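Local coordinates for yfhH hypothetical protein (Bacillus subtilis, PDB 1SF9) that is of unknown function but may act as a transcriptional regulator, forming a homodimer, at residues Tyr86-Thr91 / Glu117-Ser122; Thr96-Asn101 / Trp106-Ser111. One frame throughout, in Å; residues are numbered along the deposited sequence.

Contact 1 (Tyr86-Thr91 / Glu117-Ser122)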
ATOM      1  N   TYR A  86       3.648 -14.877  -2.156  1.00  6.36           N
ATOM      2  CA  TYR A  86       3.630 -13.949  -3.286  1.00  5.77           C
ATOM      3  C   TYR A  86       4.946 -13.240  -3.423  1.00  8.68           C
ATOM      4  O   TYR A  86       5.747 -13.187  -2.487  1.00 10.33           O
ATOM      5  CB  TYR A  86       2.577 -12.817  -3.016  1.00  7.71           C
ATOM      6  CG  TYR A  86       1.174 -13.387  -2.831  1.00  8.14           C
ATOM      7  CD1 TYR A  86       0.828 -14.009  -1.628  1.00  7.50           C
ATOM      8  CD2 TYR A  86       0.238 -13.285  -3.865  1.00 10.88           C
ATOM      9  CE1 TYR A  86      -0.455 -14.537  -1.459  1.00  9.93           C
ATOM     10  CE2 TYR A  86      -1.046 -13.814  -3.697  1.00 10.67           C
ATOM     11  CZ  TYR A  86      -1.392 -14.442  -2.494  1.00 13.09           C
ATOM     12  OH  TYR A  86      -2.637 -14.960  -2.332  1.00 13.69           O
ATOM     13  N   ARG A  87       5.177 -12.694  -4.610  0.50  7.55           N
ATOM     14  CA  ARG A  87       6.370 -11.911  -4.834  0.50  7.72           C
ATOM     15  C   ARG A  87       6.020 -10.512  -4.355  0.50  7.77           C
ATOM     16  O   ARG A  87       4.889 -10.068  -4.533  0.50  9.68           O
ATOM     17  CB  ARG A  87       6.718 -11.840  -6.323  0.50 10.82           C
ATOM     18  CG  ARG A  87       7.595 -10.626  -6.658  0.50 14.78           C
ATOM     19  CD  ARG A  87       8.071 -10.619  -8.103  0.50 19.76           C
ATOM     20  NE  ARG A  87       8.420  -9.267  -8.540  0.50 23.07           N
ATOM     21  CZ  ARG A  87       7.555  -8.421  -9.089  0.50 23.62           C
ATOM     22  NH1 ARG A  87       7.946  -7.208  -9.458  0.50 22.80           N
ATOM     23  NH2 ARG A  87       6.296  -8.797  -9.285  0.50 25.73           N
ATOM     24  N   VAL A  88       6.962  -9.828  -3.716  1.00  8.13           N
ATOM     25  CA  VAL A  88       6.693  -8.450  -3.292  1.00  8.28           C
ATOM     26  C   VAL A  88       7.136  -7.592  -4.472  1.00 12.03           C
ATOM     27  O   VAL A  88       8.283  -7.664  -4.895  1.00 12.08           O
ATOM     28  CB  VAL A  88       7.469  -8.084  -2.033  1.00  8.46           C
ATOM     29  CG1 VAL A  88       7.270  -6.613  -1.682  1.00  8.83           C
ATOM     30  CG2 VAL A  88       7.000  -8.991  -0.896  1.00  8.16           C
ATOM     31  N   GLU A  89       6.196  -6.818  -5.009  1.00 11.98           N
ATOM     32  CA  GLU A  89       6.437  -5.979  -6.176  1.00 13.41           C
ATOM     33  C   GLU A  89       7.732  -5.167  -6.089  1.00 13.55           C
ATOM     34  O   GLU A  89       8.057  -4.605  -5.044  1.00 12.85           O
ATOM     35  CB  GLU A  89       5.233  -5.039  -6.364  1.00 16.70           C
ATOM     36  CG  GLU A  89       5.327  -4.083  -7.546  1.00 23.88           C
ATOM     37  CD  GLU A  89       4.069  -3.243  -7.711  1.00 29.88           C
ATOM     38  OE1 GLU A  89       3.234  -3.201  -6.774  1.00 31.98           O
ATOM     39  OE2 GLU A  89       3.918  -2.613  -8.780  1.00 33.75           O
ATOM     40  N   ASN A  90       8.450  -5.122  -7.209  1.00 17.36           N
ATOM     41  CA  ASN A  90       9.709  -4.384  -7.336  1.00 18.53           C
ATOM     42  C   ASN A  90      10.835  -4.803  -6.386  1.00 21.00           C
ATOM     43  O   ASN A  90      11.740  -4.011  -6.120  1.00 20.46           O
ATOM     44  CB  ASN A  90       9.477  -2.878  -7.176  1.00 19.45           C
ATOM     45  CG  ASN A  90       8.721  -2.267  -8.335  1.00 22.30           C
ATOM     46  OD1 ASN A  90       9.075  -2.454  -9.503  1.00 24.03           O
ATOM     47  ND2 ASN A  90       7.679  -1.515  -8.017  1.00 23.94           N
ATOM     48  N   THR A  91      10.762  -6.020  -5.852  1.00 18.71           N
ATOM     49  CA  THR A  91      11.807  -6.541  -4.985  1.00 17.57           C
ATOM     50  C   THR A  91      12.011  -7.991  -5.413  1.00 19.04           C
ATOM     51  O   THR A  91      11.288  -8.499  -6.278  1.00 17.48           O
ATOM     52  CB  THR A  91      11.409  -6.540  -3.506  1.00 16.52           C
ATOM     53  OG1 THR A  91      10.536  -7.651  -3.258  1.00 14.34           O
ATOM     54  CG2 THR A  91      10.717  -5.216  -3.133  1.00 16.71           C
ATOM     55  N   GLU A 117       4.891  -9.070   9.789  1.00  9.25           N
ATOM     56  CA  GLU A 117       4.733  -7.698   9.372  1.00 10.05           C
ATOM     57  C   GLU A 117       3.593  -7.486   8.419  1.00 10.37           C
ATOM     58  O   GLU A 117       3.014  -8.447   7.911  1.00  8.44           O
ATOM     59  CB  GLU A 117       6.001  -7.251   8.723  1.00 13.56           C
ATOM     60  CG  GLU A 117       6.443  -8.197   7.662  1.00 12.65           C
ATOM     61  CD  GLU A 117       7.176  -7.464   6.609  1.00 18.84           C
ATOM     62  OE1 GLU A 117       8.286  -7.887   6.219  1.00 15.09           O
ATOM     63  OE2 GLU A 117       6.609  -6.454   6.189  1.00 20.37           O
ATOM     64  N   ALA A 118       3.281  -6.224   8.146  1.00  6.06           N
ATOM     65  CA  ALA A 118       2.138  -5.971   7.276  1.00  6.14           C
ATOM     66  C   ALA A 118       2.472  -5.253   5.995  1.00  6.11           C
ATOM     67  O   ALA A 118       3.208  -4.272   6.034  1.00  7.50           O
ATOM     68  CB  ALA A 118       1.119  -5.154   8.028  1.00  7.20           C
ATOM     69  N   LEU A 119       1.915  -5.737   4.880  1.00  4.66           N
ATOM     70  CA  LEU A 119       2.085  -5.089   3.565  1.00  4.57           C
ATOM     71  C   LEU A 119       0.731  -4.881   2.907  1.00  4.55           C
ATOM     72  O   LEU A 119      -0.183  -5.700   3.059  1.00  5.93           O
ATOM     73  CB  LEU A 119       2.905  -5.952   2.600  1.00  6.29           C
ATOM     74  CG  LEU A 119       4.378  -6.168   2.936  1.00  7.80           C
ATOM     75  CD1 LEU A 119       4.965  -7.220   1.983  1.00  9.90           C
ATOM     76  CD2 LEU A 119       5.115  -4.849   2.798  1.00 11.13           C
ATOM     77  N   PRO A 120       0.572  -3.778   2.150  0.60  6.10           N
ATOM     78  CA  PRO A 120      -0.719  -3.547   1.484  0.60  5.83           C
ATOM     79  C   PRO A 120      -0.899  -4.636   0.427  0.60  6.29           C
ATOM     80  O   PRO A 120       0.068  -5.040  -0.207  0.60  6.56           O
ATOM     81  CB  PRO A 120      -0.544  -2.182   0.835  0.60  6.59           C
ATOM     82  CG  PRO A 120       0.536  -1.514   1.662  0.60  8.13           C
ATOM     83  CD  PRO A 120       1.494  -2.652   1.925  0.60  6.32           C
ATOM     84  N   ILE A 121      -2.120  -5.120   0.223  1.00  4.71           N
ATOM     85  CA  ILE A 121      -2.303  -6.178  -0.762  1.00  5.22           C
ATOM     86  C   ILE A 121      -1.916  -5.783  -2.185  1.00  4.63           C
ATOM     87  O   ILE A 121      -1.648  -6.636  -3.013  1.00  6.15           O
ATOM     88  CB  ILE A 121      -3.732  -6.779  -0.728  1.00  5.77           C
ATOM     89  CG1 ILE A 121      -4.783  -5.685  -0.881  1.00  7.96           C
ATOM     90  CG2 ILE A 121      -3.937  -7.520   0.588  1.00  8.17           C
ATOM     91  CD1 ILE A 121      -6.223  -6.229  -0.902  1.00  8.40           C
ATOM     92  N   SER A 122      -1.843  -4.484  -2.457  1.00  6.11           N
ATOM     93  CA  SER A 122      -1.470  -4.012  -3.779  1.00  6.16           C
ATOM     94  C   SER A 122      -0.015  -4.306  -4.171  1.00  9.76           C
ATOM     95  O   SER A 122       0.321  -4.183  -5.344  1.00 12.47           O
ATOM     96  CB  SER A 122      -1.707  -2.503  -3.892  1.00  6.82           C
ATOM     97  OG  SER A 122      -1.161  -1.863  -2.763  1.00  7.53           O
TER
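V88 has CG1 anti to its backbone N (chi1 175°), which puts CG2 anti to the carbonyl carbon, and L119 holds CG anti to its own carbonyl carbon (chi1 -67°). The two side chains cross at about a right angle, and their apolar contact runs from V88 CG2 to L119 CD1 at 3.9 Å. One residue on, E89 points toward the 117-122 segment, and its extended chain carries the carboxylate to the backbone of S122. There OE1 of E89 lies 3.4 Å from O of S122; both are acceptors, so this is proximity without a hydrogen bond. The OG of S122 bonds instead to T68 O on helix 57-74. E89 and N90 form the corner of a type II beta turn. V88 O takes two donors from T91 on the same face of its plane, N at 3.1 Å and OG1 at 2.8 Å, the hydroxyl standing 37° out of the carbonyl plane, and T91 OG1 also bonds D93 N. Strands 85-88 and 115-120 are not neighbours in the antiparallel sheet: 94-101 and 104-109 lie between them, so a touch here implies a strongly curled sheet, consistent with a small barrel. V88 and L119 both rest on F95 of strand 94-101, while P120, I121 and S122 pack against helix 57-74.

Contact 2 (Thr96-Asn101 / Trp106-Ser111)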
ATOM      1  N   THR A  96       4.862 -14.634   2.576  1.00  4.33           N
ATOM      2  CA  THR A  96       3.828 -15.612   2.879  1.00  4.90           C
ATOM      3  C   THR A  96       2.781 -14.948   3.767  1.00  3.66           C
ATOM      4  O   THR A  96       3.104 -14.367   4.800  1.00  6.33           O
ATOM      5  CB  THR A  96       4.452 -16.820   3.598  1.00  5.30           C
ATOM      6  OG1 THR A  96       5.472 -17.388   2.745  1.00  5.15           O
ATOM      7  CG2 THR A  96       3.380 -17.857   3.941  1.00  6.91           C
ATOM      8  N   ILE A  97       1.517 -15.046   3.368  1.00  4.21           N
ATOM      9  CA  ILE A  97       0.451 -14.423   4.139  1.00  5.49           C
ATOM     10  C   ILE A  97       0.031 -15.259   5.359  1.00  6.38           C
ATOM     11  O   ILE A  97      -0.167 -16.463   5.250  1.00  7.64           O
ATOM     12  CB  ILE A  97      -0.795 -14.216   3.267  1.00  5.35           C
ATOM     13  CG1 ILE A  97      -0.453 -13.260   2.123  1.00  3.79           C
ATOM     14  CG2 ILE A  97      -1.966 -13.619   4.105  1.00  6.48           C
ATOM     15  CD1 ILE A  97      -1.705 -12.818   1.313  1.00  7.23           C
ATOM     16  N   SER A  98      -0.090 -14.608   6.512  1.00  5.24           N
ATOM     17  CA  SER A  98      -0.550 -15.276   7.733  1.00  8.62           C
ATOM     18  C   SER A  98      -2.061 -15.038   7.807  1.00  6.30           C
ATOM     19  O   SER A  98      -2.855 -15.961   8.067  1.00  7.51           O
ATOM     20  CB  SER A  98       0.140 -14.712   8.974  1.00  9.32           C
ATOM     21  OG  SER A  98       1.529 -15.055   8.970  1.00  9.38           O
ATOM     22  N   TYR A  99      -2.453 -13.775   7.628  1.00  5.05           N
ATOM     23  CA  TYR A  99      -3.872 -13.430   7.613  1.00  4.46           C
ATOM     24  C   TYR A  99      -4.082 -12.060   6.997  1.00  6.16           C
ATOM     25  O   TYR A  99      -3.132 -11.298   6.752  1.00  6.58           O
ATOM     26  CB  TYR A  99      -4.501 -13.448   9.032  1.00  4.55           C
ATOM     27  CG  TYR A  99      -3.905 -12.449   9.986  1.00  6.51           C
ATOM     28  CD1 TYR A  99      -4.439 -11.163  10.114  1.00  8.38           C
ATOM     29  CD2 TYR A  99      -2.784 -12.774  10.738  1.00  8.06           C
ATOM     30  CE1 TYR A  99      -3.856 -10.225  10.985  1.00 10.73           C
ATOM     31  CE2 TYR A  99      -2.195 -11.833  11.600  1.00  9.68           C
ATOM     32  CZ  TYR A  99      -2.743 -10.572  11.711  1.00 11.57           C
ATOM     33  OH  TYR A  99      -2.151  -9.662  12.569  1.00 14.96           O
ATOM     34  N   LEU A 100      -5.335 -11.749   6.718  1.00  6.60           N
ATOM     35  CA  LEU A 100      -5.670 -10.458   6.128  1.00  8.83           C
ATOM     36  C   LEU A 100      -6.426  -9.607   7.134  1.00  9.15           C
ATOM     37  O   LEU A 100      -7.139 -10.139   7.995  1.00  9.99           O
ATOM     38  CB  LEU A 100      -6.565 -10.650   4.902  1.00  8.20           C
ATOM     39  CG  LEU A 100      -6.010 -11.525   3.766  1.00 12.63           C
ATOM     40  CD1 LEU A 100      -7.106 -11.833   2.781  1.00 19.23           C
ATOM     41  CD2 LEU A 100      -4.869 -10.790   3.092  1.00 11.99           C
ATOM     42  N   ASN A 101      -6.227  -8.287   7.060  1.00  6.94           N
ATOM     43  CA  ASN A 101      -7.002  -7.381   7.913  1.00  8.86           C
ATOM     44  C   ASN A 101      -7.088  -6.062   7.149  1.00  9.63           C
ATOM     45  O   ASN A 101      -6.068  -5.451   6.831  1.00  8.95           O
ATOM     46  CB  ASN A 101      -6.364  -7.164   9.275  1.00 11.76           C
ATOM     47  CG  ASN A 101      -7.287  -6.391  10.200  1.00 16.30           C
ATOM     48  OD1 ASN A 101      -8.499  -6.492  10.079  1.00 20.27           O
ATOM     49  ND2 ASN A 101      -6.722  -5.640  11.116  1.00 24.02           N
ATOM     50  N   TRP A 106      -0.993  -9.524   6.630  1.00  3.88           N
ATOM     51  CA  TRP A 106      -0.019  -9.706   7.701  1.00  6.26           C
ATOM     52  C   TRP A 106       0.654 -11.040   7.414  1.00  5.17           C
ATOM     53  O   TRP A 106      -0.021 -12.032   7.108  1.00  6.52           O
ATOM     54  CB  TRP A 106      -0.714  -9.740   9.056  1.00  4.90           C
ATOM     55  CG  TRP A 106      -1.142  -8.378   9.479  1.00  5.99           C
ATOM     56  CD1 TRP A 106      -2.288  -7.734   9.130  1.00  8.28           C
ATOM     57  CD2 TRP A 106      -0.386  -7.455  10.274  1.00  9.89           C
ATOM     58  NE1 TRP A 106      -2.299  -6.452   9.662  1.00 10.07           N
ATOM     59  CE2 TRP A 106      -1.141  -6.263  10.366  1.00  9.24           C
ATOM     60  CE3 TRP A 106       0.855  -7.523  10.912  1.00  9.05           C
ATOM     61  CZ2 TRP A 106      -0.697  -5.141  11.082  1.00 10.64           C
ATOM     62  CZ3 TRP A 106       1.301  -6.401  11.632  1.00 13.01           C
ATOM     63  CH2 TRP A 106       0.525  -5.233  11.706  1.00 12.77           C
ATOM     64  N   GLY A 107       1.978 -11.063   7.499  1.00  3.86           N
ATOM     65  CA  GLY A 107       2.680 -12.301   7.195  1.00  4.83           C
ATOM     66  C   GLY A 107       4.161 -12.091   7.400  1.00  5.78           C
ATOM     67  O   GLY A 107       4.557 -11.317   8.260  1.00  7.82           O
ATOM     68  N   TYR A 108       4.984 -12.789   6.634  1.00  3.58           N
ATOM     69  CA  TYR A 108       6.422 -12.625   6.773  1.00  4.80           C
ATOM     70  C   TYR A 108       7.153 -12.877   5.456  1.00  5.80           C
ATOM     71  O   TYR A 108       6.687 -13.595   4.560  1.00  5.15           O
ATOM     72  CB  TYR A 108       6.995 -13.605   7.824  1.00  5.54           C
ATOM     73  CG  TYR A 108       6.672 -15.044   7.524  1.00  6.52           C
ATOM     74  CD1 TYR A 108       5.451 -15.599   7.934  1.00  2.00           C
ATOM     75  CD2 TYR A 108       7.557 -15.835   6.774  1.00  3.09           C
ATOM     76  CE1 TYR A 108       5.105 -16.927   7.598  1.00  5.86           C
ATOM     77  CE2 TYR A 108       7.224 -17.155   6.436  1.00  6.98           C
ATOM     78  CZ  TYR A 108       6.005 -17.692   6.853  1.00  5.32           C
ATOM     79  OH  TYR A 108       5.698 -19.007   6.556  1.00  7.66           O
ATOM     80  N   ARG A 109       8.311 -12.258   5.335  1.00  5.86           N
ATOM     81  CA  ARG A 109       9.139 -12.475   4.157  1.00  5.71           C
ATOM     82  C   ARG A 109       9.926 -13.772   4.385  1.00  4.01           C
ATOM     83  O   ARG A 109      10.333 -14.060   5.505  1.00  7.36           O
ATOM     84  CB  ARG A 109      10.107 -11.323   4.005  1.00  6.44           C
ATOM     85  CG  ARG A 109       9.401 -10.019   3.646  1.00  5.72           C
ATOM     86  CD  ARG A 109      10.421  -8.873   3.593  1.00  8.01           C
ATOM     87  NE  ARG A 109       9.677  -7.606   3.557  1.00  8.12           N
ATOM     88  CZ  ARG A 109       9.596  -6.791   2.516  1.00  8.64           C
ATOM     89  NH1 ARG A 109       8.864  -5.695   2.622  1.00 11.09           N
ATOM     90  NH2 ARG A 109      10.241  -7.039   1.380  1.00 17.18           N
ATOM     91  N   THR A 110      10.150 -14.549   3.325  1.00  6.37           N
ATOM     92  CA  THR A 110      10.897 -15.796   3.496  1.00  8.06           C
ATOM     93  C   THR A 110      12.335 -15.487   3.935  1.00  9.34           C
ATOM     94  O   THR A 110      12.991 -16.330   4.545  1.00  8.12           O
ATOM     95  CB  THR A 110      10.893 -16.635   2.206  1.00  9.71           C
ATOM     96  OG1 THR A 110      11.490 -15.904   1.139  1.00  9.59           O
ATOM     97  CG2 THR A 110       9.479 -16.967   1.796  1.00  9.70           C
ATOM     98  N   SER A 111      12.809 -14.272   3.658  1.00  8.48           N
ATOM     99  CA  SER A 111      14.153 -13.891   4.085  1.00  9.89           C
ATOM    100  C   SER A 111      14.219 -13.389   5.545  1.00  8.82           C
ATOM    101  O   SER A 111      15.314 -13.200   6.093  1.00  9.59           O
ATOM    102  CB  SER A 111      14.736 -12.825   3.146  1.00 11.25           C
ATOM    103  OG  SER A 111      13.904 -11.691   3.070  1.00 14.79           O
TER
HETATM  104  O   HOH W   1       6.728 -19.496   4.040  1.00  8.57           O
HETATM  105  O   HOH W   2      -4.355  -4.200   9.242  1.00 19.49           O
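A classic beta bulge sets S98 and Y99 together against W106 and shifts the register of the antiparallel hairpin of strands 94-101 and 104-109 by one residue. Backbone hydrogen bonds make the bulge: W106 O accepts from S98 N at 2.6 Å and from Y99 N at 3.0 Å, and W106 N returns a bond to Y99 O. Beyond it T96 and Y108 form a hydrogen-bonded pair, bound through N and O in both directions. Between this pair and the bulge, G107 lies across from I97 as a non-hydrogen-bonded pair, its CA 3.2 Å from T96 O, a CA-H...O contact; a CB at this position would collide with that oxygen.

Aromatic contacts line the face that carries T96, Y99, W106 and Y108. CB of W106 sits over the Y99 ring, 3.6 Å from its centroid, and OH of Y99 lies over the indole, toward its rim. The planes of the Y99 ring and the W106 five-membered ring are within 10° of parallel, but the rings are so displaced that little of one lies over the other. With CG of Y108 between the backbone N and the carbonyl carbon (chi1 56°), its ring lies beside T96, whose CB makes a CH-pi contact over one face at 4.1 Å from the centroid. One water bonds both T96 OG1 and Y108 OH, at 2.8 Å each. With an alanine here in place of Y108 the ring would be gone, which is likely to uncover T96 CB and leave that water without the tyrosine hydroxyl.

T96 OG1 also bonds T85 OG1, and S98 OG, at the edge of the Y108 ring, bonds E116 OE1. Another water, in the indole plane, accepts from W106 NE1 at 3.1 Å and donates to N101 O.

After the helices 17-30, 34-53 and 57-74, the chain enters the sheet at strand 85-88, where 86-91 supplies the first half of contact 1. It continues into strand 94-101 and turns back along 104-109, so contact 2 closes a short hairpin. Strand 115-120 then brings 117-122 to contact 1, which closes the longer loop with contact 2 wholly within it; the two do not cross. Contact 2 joins the central strand neighbours, contact 1 the two strands that flank them. They also meet directly: E117 reaches G107 O through its backbone and R109 through a salt bridge, A118 packs on W106, and Y86 touches I97.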